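Local coordinates for precorrin-6Y C5,15-methyltransferase (Decarboxylating) (Geobacter metallireducens, PDB 3E05), which probably methylates precorrin-6Y with S-adenosyl-L-methionine, with loss of a carboxylate, on the way to adenosylcobalamin, the chain here being its C-terminal domain, at residues 68-73 with 95-100; 40-45 with 108-113; 137-142 with 187-192. All blocks are in the same frame, centred on the assembly; numbering follows the deposited sequence.

Contact 1: 68-73 with 95-100; sequences FALERN and VEAFAP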
loop_
_atom_site.group_PDB
_atom_site.type_symbol
_atom_site.label_atom_id
_atom_site.label_comp_id
_atom_site.label_asym_id
_atom_site.label_seq_id
_atom_site.Cartn_x
_atom_site.Cartn_y
_atom_site.Cartn_z
ATOM N N PHE D 68 10.303 -13.989 -27.607
ATOM C CA PHE D 68 11.223 -13.082 -28.280
ATOM C C PHE D 68 11.410 -11.840 -27.425
ATOM O O PHE D 68 10.451 -11.106 -27.164
ATOM C CB PHE D 68 10.700 -12.747 -29.681
ATOM C CG PHE D 68 10.541 -13.964 -30.555
ATOM C CD1 PHE D 68 11.618 -14.432 -31.312
ATOM C CD2 PHE D 68 9.332 -14.657 -30.602
ATOM C CE1 PHE D 68 11.494 -15.574 -32.103
ATOM C CE2 PHE D 68 9.199 -15.797 -31.386
ATOM C CZ PHE D 68 10.288 -16.255 -32.139
ATOM N N ALA D 69 12.646 -11.649 -26.979
ATOM C CA ALA D 69 13.020 -10.604 -26.037
ATOM C C ALA D 69 13.794 -9.505 -26.746
ATOM O O ALA D 69 14.951 -9.703 -27.157
ATOM C CB ALA D 69 13.852 -11.208 -24.905
ATOM N N LEU D 70 13.141 -8.351 -26.892
ATOM C CA LEU D 70 13.694 -7.214 -27.615
ATOM C C LEU D 70 14.306 -6.194 -26.670
ATOM O O LEU D 70 13.658 -5.752 -25.711
ATOM C CB LEU D 70 12.623 -6.544 -28.474
ATOM C CG LEU D 70 12.410 -7.123 -29.869
ATOM C CD1 LEU D 70 11.531 -8.350 -29.811
ATOM C CD2 LEU D 70 11.777 -6.072 -30.756
ATOM N N GLU D 71 15.550 -5.807 -26.954
ATOM C CA GLU D 71 16.272 -4.847 -26.122
ATOM C C GLU D 71 17.230 -4.000 -26.953
ATOM O O GLU D 71 17.988 -4.531 -27.767
ATOM C CB GLU D 71 17.005 -5.575 -24.990
ATOM C CG GLU D 71 17.857 -4.700 -24.052
ATOM C CD GLU D 71 17.069 -3.574 -23.408
ATOM O OE1 GLU D 71 16.070 -3.846 -22.718
ATOM O OE2 GLU D 71 17.447 -2.402 -23.607
ATOM N N ARG D 72 17.170 -2.683 -26.747
ATOM C CA ARG D 72 17.991 -1.722 -27.494
ATOM C C ARG D 72 19.348 -1.406 -26.840
ATOM O O ARG D 72 20.319 -1.124 -27.534
ATOM C CB ARG D 72 17.197 -0.422 -27.753
ATOM C CG ARG D 72 16.950 0.436 -26.507
ATOM C CD ARG D 72 15.885 1.487 -26.743
ATOM N NE ARG D 72 15.989 2.628 -25.833
ATOM C CZ ARG D 72 15.430 2.691 -24.627
ATOM N NH1 ARG D 72 14.711 1.675 -24.157
ATOM N NH2 ARG D 72 15.588 3.779 -23.885
ATOM N N ASN D 73 19.407 -1.460 -25.512
ATOM C CA ASN D 73 20.602 -1.065 -24.762
ATOM C C ASN D 73 21.688 -2.154 -24.731
ATOM O O ASN D 73 21.442 -3.244 -24.219
ATOM C CB ASN D 73 20.197 -0.642 -23.341
ATOM C CG ASN D 73 21.304 0.093 -22.588
ATOM O OD1 ASN D 73 22.424 -0.399 -22.442
ATOM N ND2 ASN D 73 20.973 1.268 -22.075
ATOM N N VAL D 95 16.581 -10.547 -29.267
ATOM C CA VAL D 95 16.512 -9.746 -30.487
ATOM C C VAL D 95 17.009 -8.338 -30.167
ATOM O O VAL D 95 16.493 -7.670 -29.273
ATOM C CB VAL D 95 15.077 -9.698 -31.062
ATOM C CG1 VAL D 95 15.044 -8.916 -32.372
ATOM C CG2 VAL D 95 14.518 -11.108 -31.264
ATOM N N GLU D 96 18.035 -7.896 -30.881
ATOM C CA GLU D 96 18.575 -6.560 -30.657
ATOM C C GLU D 96 17.844 -5.549 -31.554
ATOM O O GLU D 96 18.030 -5.529 -32.778
ATOM C CB GLU D 96 20.085 -6.557 -30.902
ATOM C CG GLU D 96 20.740 -5.204 -30.700
ATOM C CD GLU D 96 22.239 -5.202 -30.994
ATOM O OE1 GLU D 96 22.844 -6.294 -31.168
ATOM O OE2 GLU D 96 22.808 -4.089 -31.030
ATOM N N ALA D 97 17.004 -4.720 -30.937
ATOM C CA ALA D 97 16.110 -3.828 -31.677
ATOM C C ALA D 97 15.582 -2.687 -30.821
ATOM O O ALA D 97 15.536 -2.787 -29.594
ATOM C CB ALA D 97 14.939 -4.620 -32.260
ATOM N N PHE D 98 15.183 -1.611 -31.497
ATOM C CA PHE D 98 14.533 -0.462 -30.879
ATOM C C PHE D 98 13.095 -0.461 -31.392
ATOM O O PHE D 98 12.784 0.217 -32.375
ATOM C CB PHE D 98 15.292 0.827 -31.262
ATOM C CG PHE D 98 14.770 2.102 -30.614
ATOM C CD1 PHE D 98 13.942 2.079 -29.493
ATOM C CD2 PHE D 98 15.155 3.342 -31.125
ATOM C CE1 PHE D 98 13.486 3.267 -28.910
ATOM C CE2 PHE D 98 14.708 4.534 -30.551
ATOM C CZ PHE D 98 13.874 4.494 -29.441
ATOM N N ALA D 99 12.232 -1.239 -30.726
ATOM C CA ALA D 99 10.829 -1.422 -31.131
ATOM C C ALA D 99 10.098 -0.090 -31.335
ATOM O O ALA D 99 10.324 0.849 -30.563
ATOM C CB ALA D 99 10.096 -2.283 -30.115
ATOM N N PRO D 100 9.203 0.005 -32.351
ATOM C CA PRO D 100 8.596 -1.005 -33.238
ATOM C C PRO D 100 9.466 -1.609 -34.357
ATOM O O PRO D 100 8.997 -2.514 -35.060
ATOM C CB PRO D 100 7.390 -0.267 -33.836
ATOM C CG PRO D 100 7.794 1.159 -33.841
ATOM C CD PRO D 100 8.688 1.359 -32.645
#
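R72 puts CG between its own backbone N and carbonyl carbon (chi1 71°), and F98 swings CG anti to its N (chi1 -176°); from these starts, with the arginine chain extended from CG to NE, the two side chains lie side by side, pointing the same way. R72 CD comes 3.4 Å from F98 CD1, so the aliphatic part of the arginine carries most of this touch; the guanidinium and ring planes stand 26° apart. This is the exposed end of a beta-alpha-beta unit: strand 66-71, helix 74-86, then strand 92-96 at the edge of a class I methyltransferase sheet.

Behind that end the two strands run parallel. V95 N gives a nearly straight 2.8 Å bond to A69 O, and E71 N returns one of 3.1 Å to V95 O; the next link, A97 N to E71 O, is weak. On the face shared by L70 and V95 the leucine does the packing. L70 CG sits 3.9 Å from V95 CB, the side chains running alongside each other, while L70 CD2 reaches past to A97 CB at 3.8 Å and more loosely to A99 CB. L106 also touches L70, and I124 of helix 121-131 covers A99.

E71 lies near the C-terminal end of the second strand in fold order, where class I methyltransferases commonly carry the acid that holds the cofactor ribose; a like role is possible here. In this model both carboxylate oxygens take a backbone N-H: OE1 that of G50, and OE2 that of N73 at 2.9 Å, through its anti lone pair.

Contact 2: 40-45 with 108-113; sequences DDLVMW and DPDRVF
W45 buries more surface than any other residue here, and P109 meets it over a face. The proline ring sits over one face of the indole, with P109 CG 3.5 Å from the centroid of the W45 six-membered ring and only 8° off its normal, a clear CH-pi contact; P109 CD meets W45 CZ2 at 3.5 Å. W45 and V112 leave the sheet on the same face; with W45 CG anti to the carbonyl carbon (chi1 -61°), V112 CG2 approaches W45 CE3 obliquely. The indole N-H is taken by P107 O, just before segment 108-113, which helps fix the ring's rotation, and V128 of helix 121-131 packs on both W45 and V112.

L42 and R111 form the second meeting. L42 CD1 stands 3.6 Å from R111 CZ, over the centre of one guanidinium face, while the other branch, CD2, leans on the D110 carboxylate. The arginine is tied down through its N-H groups: NH1 reaches D110 O at 3.0 Å, the oxygen lying in the guanidinium plane although NH1 itself sits well above the carbonyl plane of D110, and NH2 bonds to R37 O.

D110 grips the strand beside L42 from two points. Its OD2 accepts V43 N at 3.0 Å on the anti lone pair, and its own N donates to V43 O, which R111 N also grips. From there the strands settle into regular parallel pairing, with W45 N bonded to R111 O and F113 N to W45 O at 2.9 Å, their axes 20° apart. Strands 43-47 and 111-114 are strands 1 and 4 in the order 3-2-1-4-5-7-6, neighbours at the middle of the class I methyltransferase sheet.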
loop_
_atom_site.group_PDB
_atom_site.type_symbol
_atom_site.label_atom_id
_atom_site.label_comp_id
_atom_site.label_asym_id
_atom_site.label_seq_id
_atom_site.Cartn_x
_atom_site.Cartn_y
_atom_site.Cartn_z
ATOM N N ASP D 40 1.074 -23.239 -22.625
ATOM C CA ASP D 40 2.173 -23.735 -23.448
ATOM C C ASP D 40 1.912 -23.525 -24.957
ATOM O O ASP D 40 0.773 -23.313 -25.362
ATOM C CB ASP D 40 2.476 -25.200 -23.113
ATOM C CG ASP D 40 3.932 -25.559 -23.348
ATOM O OD1 ASP D 40 4.701 -24.688 -23.804
ATOM O OD2 ASP D 40 4.315 -26.715 -23.075
ATOM N N ASP D 41 2.989 -23.504 -25.747
ATOM C CA ASP D 41 2.957 -23.395 -27.223
ATOM C C ASP D 41 2.651 -22.009 -27.794
ATOM O O ASP D 41 2.551 -21.869 -29.016
ATOM C CB ASP D 41 2.017 -24.432 -27.874
ATOM C CG ASP D 41 2.363 -25.861 -27.506
ATOM O OD1 ASP D 41 3.524 -26.279 -27.707
ATOM O OD2 ASP D 41 1.458 -26.578 -27.034
ATOM N N LEU D 42 2.509 -20.989 -26.944
ATOM C CA LEU D 42 2.202 -19.637 -27.445
ATOM C C LEU D 42 3.450 -18.883 -27.866
ATOM O O LEU D 42 4.555 -19.213 -27.458
ATOM C CB LEU D 42 1.444 -18.804 -26.402
ATOM C CG LEU D 42 0.057 -19.262 -25.929
ATOM C CD1 LEU D 42 -0.564 -18.184 -25.062
ATOM C CD2 LEU D 42 -0.873 -19.589 -27.084
ATOM N N VAL D 43 3.265 -17.850 -28.673
ATOM C CA VAL D 43 4.346 -16.947 -29.007
ATOM C C VAL D 43 4.178 -15.653 -28.200
ATOM O O VAL D 43 3.108 -15.045 -28.221
ATOM C CB VAL D 43 4.412 -16.642 -30.531
ATOM C CG1 VAL D 43 5.413 -15.505 -30.839
ATOM C CG2 VAL D 43 4.789 -17.911 -31.309
ATOM N N MET D 44 5.242 -15.266 -27.499
ATOM C CA MET D 44 5.258 -14.065 -26.680
ATOM C C MET D 44 6.342 -13.088 -27.141
ATOM O O MET D 44 7.469 -13.489 -27.398
ATOM C CB MET D 44 5.479 -14.461 -25.216
ATOM C CG MET D 44 5.582 -13.293 -24.206
ATOM S SD MET D 44 5.681 -13.932 -22.512
ATOM C CE MET D 44 6.821 -12.747 -21.850
ATOM N N TRP D 45 5.999 -11.803 -27.244
ATOM C CA TRP D 45 7.019 -10.756 -27.352
ATOM C C TRP D 45 7.265 -10.085 -25.984
ATOM O O TRP D 45 6.303 -9.733 -25.296
ATOM C CB TRP D 45 6.576 -9.667 -28.328
ATOM C CG TRP D 45 6.321 -10.076 -29.767
ATOM C CD1 TRP D 45 6.631 -11.269 -30.372
ATOM C CD2 TRP D 45 5.752 -9.249 -30.787
ATOM N NE1 TRP D 45 6.249 -11.243 -31.700
ATOM C CE2 TRP D 45 5.728 -10.008 -31.985
ATOM C CE3 TRP D 45 5.249 -7.944 -30.803
ATOM C CZ2 TRP D 45 5.213 -9.502 -33.186
ATOM C CZ3 TRP D 45 4.726 -7.442 -32.005
ATOM C CH2 TRP D 45 4.721 -8.219 -33.172
ATOM N N ASP D 108 3.724 -13.542 -35.438
ATOM C CA ASP D 108 2.608 -12.900 -34.748
ATOM C C ASP D 108 2.475 -13.388 -33.306
ATOM O O ASP D 108 2.615 -14.585 -33.031
ATOM C CB ASP D 108 1.303 -13.107 -35.508
ATOM C CG ASP D 108 1.323 -12.460 -36.880
ATOM O OD1 ASP D 108 2.397 -11.991 -37.309
ATOM O OD2 ASP D 108 0.262 -12.421 -37.533
ATOM N N PRO D 109 2.263 -12.444 -32.377
ATOM C CA PRO D 109 2.251 -12.793 -30.960
ATOM C C PRO D 109 0.857 -13.115 -30.417
ATOM O O PRO D 109 -0.144 -12.533 -30.845
ATOM C CB PRO D 109 2.804 -11.534 -30.309
ATOM C CG PRO D 109 2.288 -10.398 -31.198
ATOM C CD PRO D 109 2.054 -10.993 -32.586
ATOM N N ASP D 110 0.811 -14.072 -29.498
ATOM C CA ASP D 110 -0.362 -14.325 -28.695
ATOM C C ASP D 110 -0.331 -13.413 -27.462
ATOM O O ASP D 110 -1.370 -13.068 -26.924
ATOM C CB ASP D 110 -0.366 -15.771 -28.215
ATOM C CG ASP D 110 -0.535 -16.763 -29.360
ATOM O OD1 ASP D 110 -1.636 -16.806 -29.921
ATOM O OD2 ASP D 110 0.426 -17.496 -29.672
ATOM N N ARG D 111 0.876 -13.076 -27.015
ATOM C CA ARG D 111 1.090 -12.427 -25.715
ATOM C C ARG D 111 2.188 -11.386 -25.907
ATOM O O ARG D 111 3.224 -11.679 -26.501
ATOM C CB ARG D 111 1.507 -13.463 -24.660
ATOM C CG ARG D 111 0.488 -14.544 -24.347
ATOM C CD ARG D 111 -0.817 -13.951 -23.848
ATOM N NE ARG D 111 -1.766 -14.964 -23.400
ATOM C CZ ARG D 111 -2.724 -15.495 -24.160
ATOM N NH1 ARG D 111 -2.870 -15.129 -25.433
ATOM N NH2 ARG D 111 -3.532 -16.415 -23.649
ATOM N N VAL D 112 1.948 -10.150 -25.468
ATOM C CA VAL D 112 3.000 -9.161 -25.507
ATOM C C VAL D 112 3.117 -8.504 -24.146
ATOM O O VAL D 112 2.112 -8.045 -23.595
ATOM C CB VAL D 112 2.767 -8.084 -26.586
ATOM C CG1 VAL D 112 3.841 -7.025 -26.499
ATOM C CG2 VAL D 112 2.784 -8.700 -27.983
ATOM N N PHE D 113 4.326 -8.525 -23.606
ATOM C CA PHE D 113 4.668 -7.757 -22.417
ATOM C C PHE D 113 5.517 -6.580 -22.860
ATOM O O PHE D 113 6.483 -6.740 -23.603
ATOM C CB PHE D 113 5.404 -8.587 -21.362
ATOM C CG PHE D 113 5.852 -7.770 -20.170
ATOM C CD1 PHE D 113 4.901 -7.141 -19.350
ATOM C CD2 PHE D 113 7.211 -7.579 -19.896
ATOM C CE1 PHE D 113 5.308 -6.353 -18.234
ATOM C CE2 PHE D 113 7.617 -6.808 -18.787
ATOM C CZ PHE D 113 6.650 -6.197 -17.954
#

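Contact 3: 137-142 with 187-192; sequences VIVLNA and VYIITA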
loop_
_atom_site.group_PDB
_atom_site.type_symbol
_atom_site.label_atom_id
_atom_site.label_comp_id
_atom_site.label_asym_id
_atom_site.label_seq_id
_atom_site.Cartn_x
_atom_site.Cartn_y
_atom_site.Cartn_z
ATOM N N VAL D 137 -3.358 -11.191 -25.410
ATOM C CA VAL D 137 -3.297 -10.395 -24.173
ATOM C C VAL D 137 -2.054 -9.517 -24.247
ATOM O O VAL D 137 -0.974 -10.000 -24.580
ATOM C CB VAL D 137 -3.231 -11.281 -22.866
ATOM C CG1 VAL D 137 -3.221 -10.403 -21.567
ATOM C CG2 VAL D 137 -4.363 -12.301 -22.825
ATOM N N ILE D 138 -2.215 -8.222 -23.972
ATOM C CA ILE D 138 -1.082 -7.311 -23.794
ATOM C C ILE D 138 -0.996 -6.913 -22.317
ATOM O O ILE D 138 -2.004 -6.542 -21.713
ATOM C CB ILE D 138 -1.225 -6.025 -24.631
ATOM C CG1 ILE D 138 -1.453 -6.348 -26.118
ATOM C CG2 ILE D 138 -0.011 -5.108 -24.447
ATOM C CD1 ILE D 138 -2.031 -5.185 -26.896
ATOM N N VAL D 139 0.204 -6.973 -21.760
ATOM C CA VAL D 139 0.467 -6.503 -20.390
ATOM C C VAL D 139 1.622 -5.494 -20.433
ATOM O O VAL D 139 2.584 -5.642 -21.201
ATOM C CB VAL D 139 0.718 -7.685 -19.424
ATOM C CG1 VAL D 139 1.096 -7.204 -17.974
ATOM C CG2 VAL D 139 -0.524 -8.588 -19.379
ATOM N N LEU D 140 1.477 -4.426 -19.655
ATOM C CA LEU D 140 2.540 -3.435 -19.498
ATOM C C LEU D 140 2.713 -3.137 -18.038
ATOM O O LEU D 140 1.746 -3.079 -17.286
ATOM C CB LEU D 140 2.224 -2.107 -20.190
ATOM C CG LEU D 140 1.744 -1.995 -21.621
ATOM C CD1 LEU D 140 0.247 -2.110 -21.646
ATOM C CD2 LEU D 140 2.183 -0.653 -22.173
ATOM N N ASN D 141 3.963 -2.952 -17.627
ATOM C CA ASN D 141 4.236 -2.474 -16.270
ATOM C C ASN D 141 4.657 -1.010 -16.328
ATOM O O ASN D 141 5.636 -0.645 -16.999
ATOM C CB ASN D 141 5.310 -3.310 -15.572
ATOM C CG ASN D 141 4.802 -4.688 -15.111
ATOM O OD1 ASN D 141 5.547 -5.422 -14.482
ATOM N ND2 ASN D 141 3.556 -5.017 -15.391
ATOM N N ALA D 142 3.902 -0.159 -15.650
ATOM C CA ALA D 142 4.185 1.279 -15.675
ATOM C C ALA D 142 4.564 1.735 -14.280
ATOM O O ALA D 142 3.896 1.357 -13.322
ATOM C CB ALA D 142 2.981 2.026 -16.151
ATOM N N VAL D 187 4.054 -0.532 -8.578
ATOM C CA VAL D 187 4.030 -0.821 -10.010
ATOM C C VAL D 187 2.591 -0.934 -10.477
ATOM O O VAL D 187 1.748 -1.583 -9.846
ATOM C CB VAL D 187 4.858 -2.110 -10.408
ATOM C CG1 VAL D 187 4.881 -2.306 -11.929
ATOM C CG2 VAL D 187 6.295 -2.051 -9.884
ATOM N N TYR D 188 2.297 -0.280 -11.595
ATOM C CA TYR D 188 0.981 -0.381 -12.184
ATOM C C TYR D 188 1.032 -1.436 -13.280
ATOM O O TYR D 188 1.716 -1.243 -14.279
ATOM C CB TYR D 188 0.579 0.972 -12.790
ATOM C CG TYR D 188 0.334 2.023 -11.733
ATOM C CD1 TYR D 188 -0.944 2.186 -11.187
ATOM C CD2 TYR D 188 1.377 2.814 -11.245
ATOM C CE1 TYR D 188 -1.195 3.175 -10.212
ATOM C CE2 TYR D 188 1.148 3.775 -10.242
ATOM C CZ TYR D 188 -0.141 3.952 -9.743
ATOM O OH TYR D 188 -0.370 4.887 -8.749
ATOM N N ILE D 189 0.341 -2.553 -13.051
ATOM C CA ILE D 189 0.270 -3.633 -14.031
ATOM C C ILE D 189 -0.997 -3.451 -14.863
ATOM O O ILE D 189 -2.121 -3.612 -14.381
ATOM C CB ILE D 189 0.313 -5.017 -13.346
ATOM C CG1 ILE D 189 1.616 -5.138 -12.539
ATOM C CG2 ILE D 189 0.144 -6.147 -14.370
ATOM C CD1 ILE D 189 1.674 -6.303 -11.589
ATOM N N ILE D 190 -0.782 -3.128 -16.136
ATOM C CA ILE D 190 -1.872 -2.842 -17.071
ATOM C C ILE D 190 -2.100 -4.051 -17.975
ATOM O O ILE D 190 -1.178 -4.472 -18.668
ATOM C CB ILE D 190 -1.526 -1.605 -17.928
ATOM C CG1 ILE D 190 -1.192 -0.414 -17.027
ATOM C CG2 ILE D 190 -2.671 -1.276 -18.901
ATOM C CD1 ILE D 190 -0.491 0.731 -17.718
ATOM N N THR D 191 -3.312 -4.600 -17.947
ATOM C CA THR D 191 -3.701 -5.745 -18.764
ATOM C C THR D 191 -4.784 -5.353 -19.761
ATOM O O THR D 191 -5.793 -4.761 -19.396
ATOM C CB THR D 191 -4.139 -6.921 -17.885
ATOM O OG1 THR D 191 -3.122 -7.157 -16.904
ATOM C CG2 THR D 191 -4.328 -8.205 -18.726
ATOM N N ALA D 192 -4.560 -5.695 -21.029
ATOM C CA ALA D 192 -5.472 -5.313 -22.098
ATOM C C ALA D 192 -5.768 -6.502 -22.995
ATOM O O ALA D 192 -4.863 -7.244 -23.381
ATOM C CB ALA D 192 -4.895 -4.173 -22.897
#
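L140 O is gripped twice: by I190 N across the strands, at 2.8 Å and nearly straight, and weakly by the side-chain ND2 of N141, its own neighbour, at 3.3 Å. I190 O takes L140 N in return, and the same reciprocal pairs recur at I138 with A192 and at A142 with Y188, six backbone bonds in all between the antiparallel strands.

On the side of V139, N141, I189 and T191, N141 has CG anti to the carbonyl carbon (chi1 -75°) and its amide lies alongside I189, ND2 being 3.5 Å from I189 CG1, while N141 CB packs on V187 CG1 at 3.8 Å. N141 OD1 is taken by T32 of helix 26-35, which covers this face. V139 CG1 meets I189 CG2, and its CG2 the side chain of T191.

On the other face, under helix 145-157, I190 CD1 touches A142 CB at 4.0 Å. The Y188 ring turns its edge to A142 O in the ring plane, and its hydroxyl hydrogen-bonds Y188 OH of the third subunit. An antiparallel strand set next to the fifth, between it and the sixth, is the hallmark of the seven-stranded class I methyltransferase sheet.

All three contacts lie in one seven-stranded sheet. Contact 1 sits at the edge formed by strands 92-96 and 66-71, contact 2 joins 43-47 to 111-114 in the middle, and contact 3 pairs 137-142 with the reversed strand 180-193. Contact 2 lies about 15 Å, centre to centre, from each of the others and touches both, through probable hydrogen bonds F68 N to M44 O and V139 N to V112 O. Contacts 1 and 3, about 19 Å apart between centres and about 11 Å at their nearest atoms, do not meet. Along the chain, contact 2 spans contact 1, and contact 3 follows both. The sheet thus runs unbroken from edge strand 92-96 to strand 180-193, whose Y188 meets other subunits.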